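PDB 6XTZ: dally-like, isoform A from Drosophila melanogaster, which binds the palmitoleate lipid of Wnt proteins, shielding it for signalling at a distance, and is probably a GPI-anchored cell-surface proteoglycan of the glypican family. Local coordinates for residues Arg201-Ala206 with Arg447-Arg452; Met274-Val279 with Val531-Ala536; Arg62-Gly67 with Lys232-Gly237. The protein carries 5 engineered substitutions. All coordinates share one frame; numbering follows the deposited sequence.

How the contacts relate
All three contacts belong to the elongated, all-helical core of this glypican. Contacts 1 and 2 lie near the centre of the molecule, their centres about 10 Å apart, and touch: R450 forms a salt bridge with D277, and Y203 packs against M276 and V279. They interlock helices 185-216, 263-283, 441-455 and 513-538. Contact 3 joins helix 51-110, which also packs on contact 1, to helix 224-234, with centres about 36 Å from contact 1 and 39 Å from contact 2. Along the chain contact 3 closes before contact 2 opens, while contact 1 interleaves with both. Sequence-distant segments thus knit the rod along its length, in its interior and at the surface near one end.

Contact 1 of 3, residues Arg201-Ala206 with Arg447-Arg452; sequences RTYGQA and RDIRQR
Apolar packing joins the two helices mainly through Y203 and I449. The methyl CG2 of I449 lies 3.8 Å from CZ of Y203 and 3.4 Å from its OH, approaching the ring obliquely. The two side chains lie alongside one another, pointing opposite ways, and CE2 of the ring is also near CB of I449. Y203 spans the gap because its CG is anti to the backbone N (chi1 -168°), which sends the ring out from helix 185-216 and brings the phenol oxygen up to helix 441-455. A branched aliphatic residue suits the other side, since its methyl fits beside the ring.

This is interior packing of the glypican helical bundle. Y203 also meets M276, V279, A280 and L283 of helix 263-283, and its ring makes an edge-to-face contact with F87 of helix 51-110, which I449 touches as well. A long aromatic residue thus serves several helices at once.

Polar groups border this packing. The Y203 hydroxyl sits 3.3 Å from the backbone N of R450, but the angle is too poor for a hydrogen bond; a weak bond instead links OH to the carbonyl oxygen of V446. CB of R450 approaches the same hydroxyl at 3.7 Å. Beyond CB the arginine chain runs extended and away from Y203, delivering its NE to the carboxylate of D277. The i to i+4 spacing sets R452 and D448 on one side of their helix, and NE bridges to the syn side of OD1 at 2.6 Å, tilted out of the carboxylate plane (N-H...O 142°); D448 OD2 pairs with K83.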
loop_
_atom_site.group_PDB
_atom_site.type_symbol
_atom_site.label_atom_id
_atom_site.label_comp_id
_atom_site.label_asym_id
_atom_site.label_seq_id
_atom_site.Cartn_x
_atom_site.Cartn_y
_atom_site.Cartn_z
ATOM N N ARG A 201 6.379 -2.610 -12.005
ATOM C CA ARG A 201 5.726 -1.305 -11.992
ATOM C C ARG A 201 4.586 -1.269 -10.983
ATOM O O ARG A 201 4.469 -0.320 -10.200
ATOM C CB ARG A 201 5.218 -0.955 -13.390
ATOM C CG ARG A 201 4.207 0.176 -13.391
ATOM C CD ARG A 201 3.849 0.630 -14.795
ATOM N NE ARG A 201 2.716 1.551 -14.780
ATOM C CZ ARG A 201 2.807 2.850 -14.510
ATOM N NH1 ARG A 201 3.984 3.395 -14.229
ATOM N NH2 ARG A 201 1.719 3.607 -14.519
ATOM N N THR A 202 3.736 -2.300 -10.987
ATOM C CA THR A 202 2.588 -2.320 -10.085
ATOM C C THR A 202 3.028 -2.310 -8.625
ATOM O O THR A 202 2.381 -1.683 -7.779
ATOM C CB THR A 202 1.716 -3.540 -10.379
ATOM O OG1 THR A 202 1.349 -3.541 -11.765
ATOM C CG2 THR A 202 0.454 -3.522 -9.527
ATOM N N TYR A 203 4.132 -2.992 -8.317
ATOM C CA TYR A 203 4.642 -3.028 -6.949
ATOM C C TYR A 203 4.934 -1.620 -6.439
ATOM O O TYR A 203 4.502 -1.238 -5.345
ATOM C CB TYR A 203 5.900 -3.895 -6.906
ATOM C CG TYR A 203 6.387 -4.275 -5.526
ATOM C CD1 TYR A 203 5.687 -5.187 -4.747
ATOM C CD2 TYR A 203 7.570 -3.752 -5.018
ATOM C CE1 TYR A 203 6.139 -5.549 -3.493
ATOM C CE2 TYR A 203 8.030 -4.108 -3.765
ATOM C CZ TYR A 203 7.310 -5.006 -3.007
ATOM O OH TYR A 203 7.763 -5.366 -1.760
ATOM N N GLY A 204 5.660 -0.827 -7.231
ATOM C CA GLY A 204 5.942 0.543 -6.839
ATOM C C GLY A 204 4.755 1.475 -6.948
ATOM O O GLY A 204 4.615 2.398 -6.138
ATOM N N GLN A 205 3.889 1.261 -7.938
ATOM C CA GLN A 205 2.735 2.143 -8.095
ATOM C C GLN A 205 1.710 1.920 -6.988
ATOM O O GLN A 205 1.138 2.881 -6.459
ATOM C CB GLN A 205 2.088 1.940 -9.465
ATOM C CG GLN A 205 2.935 2.427 -10.627
ATOM C CD GLN A 205 3.191 3.917 -10.582
ATOM O OE1 GLN A 205 2.358 4.689 -10.106
ATOM N NE2 GLN A 205 4.355 4.332 -11.070
ATOM N N ALA A 206 1.466 0.659 -6.625
ATOM C CA ALA A 206 0.539 0.370 -5.537
ATOM C C ALA A 206 1.070 0.897 -4.210
ATOM O O ALA A 206 0.296 1.370 -3.370
ATOM C CB ALA A 206 0.272 -1.134 -5.453
ATOM N N ARG A 447 12.965 -6.327 -0.728
ATOM C CA ARG A 447 12.892 -6.922 0.604
ATOM C C ARG A 447 12.601 -5.867 1.663
ATOM O O ARG A 447 11.870 -6.131 2.626
ATOM C CB ARG A 447 14.192 -7.654 0.938
ATOM C CG ARG A 447 14.474 -8.885 0.094
ATOM C CD ARG A 447 15.723 -9.596 0.590
ATOM N NE ARG A 447 16.405 -10.318 -0.481
ATOM C CZ ARG A 447 16.110 -11.557 -0.855
ATOM N NH1 ARG A 447 15.136 -12.224 -0.248
ATOM N NH2 ARG A 447 16.786 -12.131 -1.841
ATOM N N ASP A 448 13.173 -4.671 1.509
ATOM C CA ASP A 448 12.925 -3.599 2.468
ATOM C C ASP A 448 11.454 -3.206 2.474
ATOM O O ASP A 448 10.824 -3.125 3.534
ATOM C CB ASP A 448 13.809 -2.395 2.140
ATOM C CG ASP A 448 13.732 -1.306 3.193
ATOM O OD1 ASP A 448 13.173 -1.559 4.281
ATOM O OD2 ASP A 448 14.236 -0.194 2.931
ATOM N N ILE A 449 10.888 -2.965 1.290
ATOM C CA ILE A 449 9.473 -2.623 1.184
ATOM C C ILE A 449 8.606 -3.757 1.712
ATOM O O ILE A 449 7.641 -3.528 2.451
ATOM C CB ILE A 449 9.123 -2.275 -0.274
ATOM C CG1 ILE A 449 9.777 -0.950 -0.675
ATOM C CG2 ILE A 449 7.615 -2.242 -0.475
ATOM C CD1 ILE A 449 9.713 -0.664 -2.159
ATOM N N ARG A 450 8.942 -4.998 1.350
ATOM C CA ARG A 450 8.141 -6.143 1.774
ATOM C C ARG A 450 8.082 -6.251 3.292
ATOM O O ARG A 450 7.026 -6.556 3.860
ATOM C CB ARG A 450 8.709 -7.428 1.168
ATOM C CG ARG A 450 7.951 -8.687 1.549
ATOM C CD ARG A 450 8.671 -9.932 1.053
ATOM N NE ARG A 450 7.895 -11.145 1.292
ATOM C CZ ARG A 450 8.280 -12.362 0.916
ATOM N NH1 ARG A 450 9.435 -12.531 0.286
ATOM N NH2 ARG A 450 7.510 -13.410 1.173
ATOM N N GLN A 451 9.203 -5.997 3.969
ATOM C CA GLN A 451 9.219 -6.092 5.424
ATOM C C GLN A 451 8.444 -4.946 6.062
ATOM O O GLN A 451 7.740 -5.143 7.059
ATOM C CB GLN A 451 10.659 -6.118 5.932
ATOM C CG GLN A 451 10.778 -6.306 7.435
ATOM C CD GLN A 451 10.150 -7.602 7.910
ATOM O OE1 GLN A 451 10.370 -8.664 7.325
ATOM N NE2 GLN A 451 9.360 -7.521 8.974
ATOM N N ARG A 452 8.556 -3.739 5.502
ATOM C CA ARG A 452 7.862 -2.599 6.090
ATOM C C ARG A 452 6.361 -2.671 5.831
ATOM O O ARG A 452 5.560 -2.316 6.704
ATOM C CB ARG A 452 8.450 -1.292 5.558
ATOM C CG ARG A 452 9.906 -1.087 5.951
ATOM C CD ARG A 452 10.467 0.209 5.398
ATOM N NE ARG A 452 11.910 0.301 5.601
ATOM C CZ ARG A 452 12.486 0.842 6.671
ATOM N NH1 ARG A 452 11.742 1.349 7.644
ATOM N NH2 ARG A 452 13.809 0.878 6.766
#

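Contact 2 of 3, residues Met274-Val279 with Val531-Ala536; sequences MAMDKV and VHLRNA
L533 projects from helix 513-538 into a patch formed by A275, M276 and V279 of helix 263-283, as part of the buried packing of the glypican helical bundle. The short helical segments run in nearly the same direction, at 29° to each other, with their axes 8.9 Å apart at closest approach. The backbones come nearest at A275 and L533, whose CA atoms are 5.8 Å apart. Alanine suits this point because a single methyl, CB, meets CB of L533 at 3.7 Å and lets the main chains draw together.

M276 leaves its helix facing away from L533, and the two side chains meet on a slant. CG of M276, placed by chi1 (-77°), lies 3.6 Å from CD1 of L533; the bend at chi2 then turns SD toward both leucine methyls. CD1 thus meets CG and SD of M276 and lies near CB of A275, while CD2 is shared by SD of M276 and CG2 of V279. A flexible thioether is well suited to such a return path. On its other flank M276 meets Y203 and I449, while T202 also touches L533.

V279 meets L533 at about a right angle, with CG2 of the valine 3.8 Å from CD2 of the leucine. With CG1 anti to the backbone N (chi1 174°), CG2 is the branch turned to this partner, and the same methyl lies 3.4 Å from the carbonyl oxygen of L533.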
loop_
_atom_site.group_PDB
_atom_site.type_symbol
_atom_site.label_atom_id
_atom_site.label_comp_id
_atom_site.label_asym_id
_atom_site.label_seq_id
_atom_site.Cartn_x
_atom_site.Cartn_y
_atom_site.Cartn_z
ATOM N N MET A 274 -1.337 -8.143 1.942
ATOM C CA MET A 274 -1.202 -9.531 1.518
ATOM C C MET A 274 -0.908 -9.623 0.026
ATOM O O MET A 274 -0.140 -10.490 -0.408
ATOM C CB MET A 274 -2.465 -10.317 1.872
ATOM C CG MET A 274 -2.677 -10.503 3.366
ATOM S SD MET A 274 -4.110 -11.521 3.777
ATOM C CE MET A 274 -5.441 -10.517 3.124
ATOM N N ALA A 275 -1.503 -8.738 -0.773
ATOM C CA ALA A 275 -1.218 -8.737 -2.203
ATOM C C ALA A 275 0.185 -8.213 -2.484
ATOM O O ALA A 275 0.853 -8.681 -3.413
ATOM C CB ALA A 275 -2.266 -7.912 -2.946
ATOM N N MET A 276 0.650 -7.241 -1.692
ATOM C CA MET A 276 2.017 -6.751 -1.846
ATOM C C MET A 276 3.032 -7.839 -1.531
ATOM O O MET A 276 4.069 -7.941 -2.196
ATOM C CB MET A 276 2.248 -5.537 -0.947
ATOM C CG MET A 276 1.646 -4.255 -1.476
ATOM S SD MET A 276 2.555 -3.564 -2.868
ATOM C CE MET A 276 4.070 -3.062 -2.060
ATOM N N ASP A 277 2.761 -8.655 -0.509
ATOM C CA ASP A 277 3.685 -9.727 -0.162
ATOM C C ASP A 277 3.723 -10.800 -1.242
ATOM O O ASP A 277 4.762 -11.440 -1.443
ATOM C CB ASP A 277 3.300 -10.336 1.185
ATOM C CG ASP A 277 4.375 -11.249 1.741
ATOM O OD1 ASP A 277 5.417 -10.734 2.197
ATOM O OD2 ASP A 277 4.178 -12.482 1.725
ATOM N N LYS A 278 2.608 -11.006 -1.947
ATOM C CA LYS A 278 2.593 -11.969 -3.043
ATOM C C LYS A 278 3.401 -11.463 -4.231
ATOM O O LYS A 278 4.156 -12.227 -4.845
ATOM C CB LYS A 278 1.154 -12.270 -3.462
ATOM C CG LYS A 278 0.430 -13.254 -2.562
ATOM C CD LYS A 278 -0.866 -13.724 -3.208
ATOM C CE LYS A 278 -1.477 -14.892 -2.452
ATOM N NZ LYS A 278 -2.687 -15.425 -3.137
ATOM N N VAL A 279 3.252 -10.182 -4.575
ATOM C CA VAL A 279 4.022 -9.620 -5.679
ATOM C C VAL A 279 5.503 -9.573 -5.326
ATOM O O VAL A 279 6.364 -9.876 -6.159
ATOM C CB VAL A 279 3.477 -8.230 -6.055
ATOM C CG1 VAL A 279 4.366 -7.572 -7.099
ATOM C CG2 VAL A 279 2.050 -8.349 -6.567
ATOM N N VAL A 531 -6.526 -4.817 -6.995
ATOM C CA VAL A 531 -6.838 -5.554 -8.214
ATOM C C VAL A 531 -5.611 -5.647 -9.112
ATOM O O VAL A 531 -5.337 -6.697 -9.706
ATOM C CB VAL A 531 -8.030 -4.902 -8.940
ATOM C CG1 VAL A 531 -8.276 -5.578 -10.282
ATOM C CG2 VAL A 531 -9.276 -4.969 -8.073
ATOM N N HIS A 532 -4.846 -4.559 -9.218
ATOM C CA HIS A 532 -3.648 -4.581 -10.052
ATOM C C HIS A 532 -2.579 -5.494 -9.463
ATOM O O HIS A 532 -1.880 -6.195 -10.203
ATOM C CB HIS A 532 -3.108 -3.164 -10.233
ATOM C CG HIS A 532 -4.052 -2.245 -10.944
ATOM N ND1 HIS A 532 -3.827 -0.891 -11.060
ATOM C CD2 HIS A 532 -5.225 -2.487 -11.576
ATOM C CE1 HIS A 532 -4.820 -0.338 -11.732
ATOM N NE2 HIS A 532 -5.682 -1.285 -12.057
ATOM N N LEU A 533 -2.444 -5.506 -8.135
ATOM C CA LEU A 533 -1.477 -6.398 -7.503
ATOM C C LEU A 533 -1.846 -7.861 -7.720
ATOM O O LEU A 533 -0.974 -8.693 -7.994
ATOM C CB LEU A 533 -1.374 -6.089 -6.009
ATOM C CG LEU A 533 -0.679 -4.783 -5.628
ATOM C CD1 LEU A 533 -0.805 -4.539 -4.134
ATOM C CD2 LEU A 533 0.783 -4.813 -6.045
ATOM N N ARG A 534 -3.134 -8.195 -7.600
ATOM C CA ARG A 534 -3.558 -9.576 -7.816
ATOM C C ARG A 534 -3.367 -9.991 -9.269
ATOM O O ARG A 534 -2.910 -11.107 -9.547
ATOM C CB ARG A 534 -5.015 -9.755 -7.394
ATOM C CG ARG A 534 -5.246 -9.640 -5.897
ATOM C CD ARG A 534 -6.709 -9.842 -5.544
ATOM N NE ARG A 534 -6.949 -9.689 -4.112
ATOM C CZ ARG A 534 -8.148 -9.767 -3.543
ATOM N NH1 ARG A 534 -9.222 -9.996 -4.286
ATOM N NH2 ARG A 534 -8.273 -9.612 -2.231
ATOM N N ASN A 535 -3.717 -9.110 -10.209
ATOM C CA ASN A 535 -3.480 -9.405 -11.619
ATOM C C ASN A 535 -1.991 -9.557 -11.903
ATOM O O ASN A 535 -1.583 -10.461 -12.642
ATOM C CB ASN A 535 -4.084 -8.309 -12.496
ATOM C CG ASN A 535 -5.600 -8.343 -12.511
ATOM O OD1 ASN A 535 -6.209 -9.401 -12.370
ATOM N ND2 ASN A 535 -6.216 -7.179 -12.686
ATOM N N ALA A 536 -1.164 -8.685 -11.320
ATOM C CA ALA A 536 0.275 -8.770 -11.535
ATOM C C ALA A 536 0.854 -10.051 -10.949
ATOM O O ALA A 536 1.813 -10.606 -11.499
ATOM C CB ALA A 536 0.970 -7.548 -10.934
#

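Contact 3 of 3, residues Arg62-Gly67 with Lys232-Gly237; sequences RQQLEG and KMQHCG
The side-chain amides of Q64 and Q234 meet with their planes 30° apart, neither lying over the other. NE2 of Q234 donates to OE1 of Q64 at 3.1 Å; the N-H...O angle is 165°, and the acceptor lies almost in the donor amide's plane. At the acceptor, the C=O...N angle is bent and the donor stands 21° out of the carbonyl plane of Q64. CG of Q234 lies 3.9 Å above the centre of one face of the H235 ring, and at the edge of the R62 guanidinium E66 OE2 forms a long salt bridge within the helix.

Both glutamines are extended beyond CG, which lets the two segments join through their side-chain ends alone; nearby, R62 and L65 pack on T227 and L230 of helix 224-234. OE1 of Q234 also accepts a weak hydrogen bond from OG of S61, giving its amide a partner at each end. The contact belongs to a cysteine-rich end of the glypican core, where C236 is bonded to C40.

Glutamine suits both places, being long, uncharged and able to donate or accept. At this surface site, one amide-amide hydrogen bond implies a directional but modest link that, being neutral, is probably little affected by pH.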
loop_
_atom_site.group_PDB
_atom_site.type_symbol
_atom_site.label_atom_id
_atom_site.label_comp_id
_atom_site.label_asym_id
_atom_site.label_seq_id
_atom_site.Cartn_x
_atom_site.Cartn_y
_atom_site.Cartn_z
ATOM N N ARG A 62 -9.770 15.458 22.475
ATOM C CA ARG A 62 -9.901 15.418 21.024
ATOM C C ARG A 62 -8.594 15.807 20.343
ATOM O O ARG A 62 -8.232 15.231 19.309
ATOM C CB ARG A 62 -11.043 16.329 20.573
ATOM C CG ARG A 62 -11.264 16.332 19.072
ATOM C CD ARG A 62 -12.502 17.120 18.679
ATOM N NE ARG A 62 -12.671 17.157 17.229
ATOM C CZ ARG A 62 -13.703 17.717 16.609
ATOM N NH1 ARG A 62 -14.669 18.292 17.311
ATOM N NH2 ARG A 62 -13.770 17.704 15.285
ATOM N N GLN A 63 -7.862 16.767 20.914
ATOM C CA GLN A 63 -6.590 17.170 20.323
ATOM C C GLN A 63 -5.505 16.124 20.545
ATOM O O GLN A 63 -4.623 15.964 19.695
ATOM C CB GLN A 63 -6.148 18.520 20.885
ATOM C CG GLN A 63 -7.010 19.686 20.430
ATOM C CD GLN A 63 -6.569 21.008 21.028
ATOM O OE1 GLN A 63 -5.536 21.089 21.695
ATOM N NE2 GLN A 63 -7.354 22.053 20.793
ATOM N N GLN A 64 -5.548 15.408 21.672
ATOM C CA GLN A 64 -4.555 14.365 21.913
ATOM C C GLN A 64 -4.756 13.182 20.975
ATOM O O GLN A 64 -3.782 12.615 20.466
ATOM C CB GLN A 64 -4.603 13.910 23.371
ATOM C CG GLN A 64 -4.014 14.911 24.355
ATOM C CD GLN A 64 -4.074 14.424 25.791
ATOM O OE1 GLN A 64 -4.636 13.366 26.078
ATOM N NE2 GLN A 64 -3.494 15.196 26.702
ATOM N N LEU A 65 -6.010 12.792 20.735
ATOM C CA LEU A 65 -6.269 11.687 19.817
ATOM C C LEU A 65 -5.941 12.080 18.382
ATOM O O LEU A 65 -5.322 11.303 17.646
ATOM C CB LEU A 65 -7.722 11.226 19.933
ATOM C CG LEU A 65 -8.142 10.101 18.980
ATOM C CD1 LEU A 65 -7.189 8.920 19.078
ATOM C CD2 LEU A 65 -9.573 9.656 19.253
ATOM N N GLU A 66 -6.344 13.283 17.969
ATOM C CA GLU A 66 -6.042 13.730 16.614
ATOM C C GLU A 66 -4.544 13.924 16.415
ATOM O O GLU A 66 -4.018 13.658 15.328
ATOM C CB GLU A 66 -6.802 15.019 16.301
ATOM C CG GLU A 66 -8.261 14.785 15.942
ATOM C CD GLU A 66 -9.018 16.070 15.662
ATOM O OE1 GLU A 66 -8.635 17.125 16.214
ATOM O OE2 GLU A 66 -9.998 16.022 14.887
ATOM N N GLY A 67 -3.839 14.377 17.452
ATOM C CA GLY A 67 -2.397 14.514 17.344
ATOM C C GLY A 67 -1.687 13.176 17.243
ATOM O O GLY A 67 -0.758 13.014 16.446
ATOM N N LYS A 232 -15.821 10.829 28.591
ATOM C CA LYS A 232 -16.341 9.914 29.601
ATOM C C LYS A 232 -15.335 8.820 29.922
ATOM O O LYS A 232 -15.256 8.362 31.069
ATOM C CB LYS A 232 -17.664 9.307 29.128
ATOM C CG LYS A 232 -18.362 8.437 30.163
ATOM C CD LYS A 232 -19.639 7.835 29.599
ATOM C CE LYS A 232 -20.320 6.931 30.610
ATOM N NZ LYS A 232 -21.554 6.307 30.057
ATOM N N MET A 233 -14.542 8.406 28.933
ATOM C CA MET A 233 -13.561 7.350 29.145
ATOM C C MET A 233 -12.318 7.879 29.848
ATOM O O MET A 233 -11.828 7.264 30.801
ATOM C CB MET A 233 -13.192 6.705 27.805
ATOM C CG MET A 233 -12.202 5.553 27.892
ATOM S SD MET A 233 -10.478 6.065 27.775
ATOM C CE MET A 233 -10.480 6.920 26.200
ATOM N N GLN A 234 -11.799 9.022 29.401
ATOM C CA GLN A 234 -10.472 9.454 29.824
ATOM C C GLN A 234 -10.495 10.393 31.028
ATOM O O GLN A 234 -9.593 10.329 31.872
ATOM C CB GLN A 234 -9.750 10.130 28.651
ATOM C CG GLN A 234 -8.336 10.601 28.970
ATOM C CD GLN A 234 -7.624 11.196 27.770
ATOM O OE1 GLN A 234 -8.097 11.092 26.638
ATOM N NE2 GLN A 234 -6.482 11.826 28.014
ATOM N N HIS A 235 -11.499 11.263 31.137
ATOM C CA HIS A 235 -11.480 12.318 32.145
ATOM C C HIS A 235 -12.578 12.225 33.194
ATOM O O HIS A 235 -12.358 12.660 34.327
ATOM C CB HIS A 235 -11.570 13.699 31.475
ATOM C CG HIS A 235 -10.409 14.017 30.586
ATOM N ND1 HIS A 235 -9.112 14.086 31.047
ATOM C CD2 HIS A 235 -10.352 14.285 29.260
ATOM C CE1 HIS A 235 -8.306 14.382 30.044
ATOM N NE2 HIS A 235 -9.032 14.507 28.948
ATOM N N CYS A 236 -13.749 11.680 32.859
ATOM C CA CYS A 236 -14.880 11.732 33.781
ATOM C C CYS A 236 -14.674 10.898 35.039
ATOM O O CYS A 236 -15.444 11.056 35.993
ATOM C CB CYS A 236 -16.159 11.287 33.074
ATOM S SG CYS A 236 -16.747 12.460 31.834
ATOM N N GLY A 237 -13.668 10.023 35.069
ATOM C CA GLY A 237 -13.380 9.294 36.293
ATOM C C GLY A 237 -12.982 10.211 37.432
ATOM O O GLY A 237 -13.399 10.013 38.575
#